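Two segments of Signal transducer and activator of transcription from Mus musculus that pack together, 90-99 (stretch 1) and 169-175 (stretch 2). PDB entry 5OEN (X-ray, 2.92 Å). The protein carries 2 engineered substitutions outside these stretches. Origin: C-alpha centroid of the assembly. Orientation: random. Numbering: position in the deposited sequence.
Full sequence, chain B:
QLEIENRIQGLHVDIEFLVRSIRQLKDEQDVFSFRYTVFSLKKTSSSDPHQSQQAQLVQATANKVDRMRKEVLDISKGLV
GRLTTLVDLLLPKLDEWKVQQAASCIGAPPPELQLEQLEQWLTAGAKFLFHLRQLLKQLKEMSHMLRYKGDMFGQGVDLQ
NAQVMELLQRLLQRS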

# COMPACT_ATOMS: atom_id res chain seq x y z
N LEU B 90 23.25 22.14 -17.96
CA LEU B 90 22.88 23.43 -17.39
C LEU B 90 24.10 24.17 -16.83
O LEU B 90 24.33 25.34 -17.17
CB LEU B 90 21.83 23.24 -16.29
CG LEU B 90 20.37 23.19 -16.72
CD1 LEU B 90 19.49 22.76 -15.55
CD2 LEU B 90 19.91 24.54 -17.26
N LEU B 91 24.88 23.52 -15.98
CA LEU B 91 25.97 24.22 -15.30
C LEU B 91 27.00 24.79 -16.25
O LEU B 91 27.42 25.94 -16.04
CB LEU B 91 26.63 23.28 -14.28
CG LEU B 91 25.89 23.08 -12.95
CD1 LEU B 91 26.63 22.08 -12.08
CD2 LEU B 91 25.72 24.40 -12.20
N PRO B 92 27.45 24.09 -17.29
CA PRO B 92 28.36 24.74 -18.25
C PRO B 92 27.75 25.97 -18.90
O PRO B 92 28.48 26.90 -19.27
CB PRO B 92 28.63 23.63 -19.28
CG PRO B 92 28.41 22.37 -18.55
CD PRO B 92 27.28 22.66 -17.59
N LYS B 93 26.42 26.01 -19.06
CA LYS B 93 25.78 27.18 -19.64
C LYS B 93 25.87 28.37 -18.70
O LYS B 93 26.26 29.47 -19.11
CB LYS B 93 24.32 26.86 -19.98
CG LYS B 93 23.89 27.33 -21.36
CD LYS B 93 22.56 26.72 -21.78
CE LYS B 93 22.57 26.33 -23.25
NZ LYS B 93 23.06 24.93 -23.46
N LEU B 94 25.51 28.18 -17.43
CA LEU B 94 25.67 29.24 -16.44
C LEU B 94 27.12 29.71 -16.38
O LEU B 94 27.39 30.90 -16.22
CB LEU B 94 25.20 28.76 -15.07
CG LEU B 94 25.38 29.75 -13.92
CD1 LEU B 94 24.56 31.01 -14.14
CD2 LEU B 94 25.02 29.10 -12.59
N ASP B 95 28.07 28.77 -16.49
CA ASP B 95 29.48 29.15 -16.56
C ASP B 95 29.73 30.12 -17.71
O ASP B 95 30.44 31.12 -17.55
CB ASP B 95 30.36 27.91 -16.70
CG ASP B 95 30.61 27.21 -15.37
OD1 ASP B 95 30.25 27.78 -14.32
OD2 ASP B 95 31.18 26.10 -15.38
N GLU B 96 29.16 29.83 -18.88
CA GLU B 96 29.32 30.73 -20.01
C GLU B 96 28.66 32.08 -19.75
O GLU B 96 29.10 33.10 -20.30
CB GLU B 96 28.74 30.10 -21.28
CG GLU B 96 29.24 30.73 -22.57
CD GLU B 96 28.88 29.91 -23.79
OE1 GLU B 96 27.71 29.48 -23.89
OE2 GLU B 96 29.76 29.69 -24.64
N TRP B 97 27.62 32.11 -18.91
CA TRP B 97 26.98 33.38 -18.57
C TRP B 97 27.86 34.22 -17.67
O TRP B 97 28.05 35.42 -17.91
CB TRP B 97 25.63 33.12 -17.90
CG TRP B 97 24.81 34.36 -17.73
CD1 TRP B 97 23.80 34.80 -18.54
CD2 TRP B 97 24.93 35.33 -16.68
NE1 TRP B 97 23.29 35.98 -18.06
CE2 TRP B 97 23.97 36.33 -16.92
CE3 TRP B 97 25.77 35.45 -15.57
CZ2 TRP B 97 23.81 37.43 -16.09
CZ3 TRP B 97 25.61 36.55 -14.74
CH2 TRP B 97 24.64 37.52 -15.00
N LYS B 98 28.41 33.62 -16.61
CA LYS B 98 29.31 34.35 -15.73
C LYS B 98 30.47 34.95 -16.51
O LYS B 98 30.86 36.10 -16.27
CB LYS B 98 29.83 33.42 -14.63
CG LYS B 98 28.77 32.98 -13.63
CD LYS B 98 29.30 31.91 -12.70
CE LYS B 98 28.27 31.51 -11.65
NZ LYS B 98 28.72 30.35 -10.84
N VAL B 99 31.03 34.19 -17.45
CA VAL B 99 32.12 34.71 -18.28
C VAL B 99 31.62 35.88 -19.11
O VAL B 99 32.20 36.98 -19.08
CB VAL B 99 32.69 33.59 -19.17
CG1 VAL B 99 33.67 34.15 -20.19
CG2 VAL B 99 33.37 32.53 -18.31
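Stretch 2 (169-175) QRLLQRS

How does stretch 2 lie on stretch 1? Residues 169-173 are the last part of a helix that begins earlier in the chain, and R174 is the first residue to leave helical phi/psi, at -108/69. Stretch 1 is helical throughout, kinked at P92, whose ring nitrogen has no hydrogen to give to the turn before. The backbones come nearest at L91 and L171, with their CA atoms 7.6 Å apart, and the contact then runs on to L94, D95 and K98, all of which meet R174.

What fills the space between them? L91 is the apolar centre. Its CD1 lies 3.8 Å from CB of R170, and its CD2 lies 4.3 Å from CD2 of L171, whose CA-to-CB bond points sideways although the end of the side chain comes nearer. The same leucine also reaches R174, with L91 CD2 4.3 Å from R174 CB.

Which donors and acceptors are satisfied across the contact? A single carboxylate oxygen takes both hydrogen bonds. R174 NH2 donates to D95 OD1 at 2.6 Å, within a salt bridge, and R174 NE gives a weak bond to D95 OD1 at 3.0 Å, its N-H...acceptor angle only 123°. The oxygen sits at the edge of the guanidinium, near its plane, where the N-H groups point. The carbonyl of R174 fares differently: its O faces methyl groups, 3.7 Å from L94 CD2 and 4.0 Å from L91 CD2, and neither can donate a hydrogen bond to it.

Does K98 add to the salt bridge? It does not bond to R174. K98 NZ lies over one face of the guanidinium, 3.6 Å from R174 NH2, so two like charges are close together; the negative charge of D95 beside the guanidinium helps to offset their repulsion.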

# COMPACT_ATOMS: atom_id res chain seq x y z
N GLN B 169 25.47 18.11 -5.03
CA GLN B 169 26.70 18.78 -4.64
C GLN B 169 27.19 19.71 -5.75
O GLN B 169 27.66 20.82 -5.48
CB GLN B 169 27.76 17.75 -4.27
CG GLN B 169 28.91 18.31 -3.46
CD GLN B 169 29.83 17.22 -2.94
OE1 GLN B 169 30.90 16.97 -3.51
NE2 GLN B 169 29.42 16.57 -1.86
N ARG B 170 27.10 19.26 -7.00
CA ARG B 170 27.40 20.14 -8.13
C ARG B 170 26.51 21.37 -8.11
O ARG B 170 27.00 22.51 -8.16
CB ARG B 170 27.22 19.38 -9.45
CG ARG B 170 28.32 18.41 -9.81
CD ARG B 170 27.83 17.44 -10.87
NE ARG B 170 28.92 16.68 -11.49
CZ ARG B 170 29.23 16.70 -12.79
NH1 ARG B 170 28.55 17.44 -13.65
NH2 ARG B 170 30.24 15.96 -13.23
N LEU B 171 25.20 21.17 -8.03
CA LEU B 171 24.25 22.27 -8.18
C LEU B 171 24.34 23.25 -7.01
O LEU B 171 24.22 24.46 -7.21
CB LEU B 171 22.83 21.72 -8.30
CG LEU B 171 22.42 21.20 -9.68
CD1 LEU B 171 21.15 20.39 -9.58
CD2 LEU B 171 22.24 22.35 -10.66
N LEU B 172 24.54 22.74 -5.79
CA LEU B 172 24.51 23.60 -4.62
C LEU B 172 25.79 24.41 -4.44
O LEU B 172 25.79 25.38 -3.69
CB LEU B 172 24.26 22.75 -3.36
CG LEU B 172 22.89 22.06 -3.31
CD1 LEU B 172 22.83 21.06 -2.17
CD2 LEU B 172 21.77 23.08 -3.18
N GLN B 173 26.87 24.04 -5.13
CA GLN B 173 28.11 24.82 -5.05
C GLN B 173 28.02 26.08 -5.90
O GLN B 173 28.35 27.17 -5.44
CB GLN B 173 29.30 23.96 -5.48
CG GLN B 173 29.73 22.92 -4.46
CD GLN B 173 30.48 23.52 -3.29
OE1 GLN B 173 29.90 23.79 -2.23
NE2 GLN B 173 31.78 23.73 -3.46
N ARG B 174 27.56 25.94 -7.14
CA ARG B 174 27.50 27.05 -8.09
C ARG B 174 26.04 27.44 -8.30
O ARG B 174 25.46 27.24 -9.37
CB ARG B 174 28.17 26.65 -9.41
CG ARG B 174 29.55 26.03 -9.24
CD ARG B 174 30.15 25.61 -10.57
NE ARG B 174 30.36 26.75 -11.46
CZ ARG B 174 31.38 27.59 -11.38
NH1 ARG B 174 32.31 27.43 -10.44
NH2 ARG B 174 31.49 28.60 -12.23
N SER B 175 25.44 28.02 -7.26
CA SER B 175 24.06 28.46 -7.33
C SER B 175 23.69 29.28 -6.10
O SER B 175 23.60 28.76 -4.99
CB SER B 175 23.12 27.26 -7.45
OG SER B 175 21.78 27.68 -7.64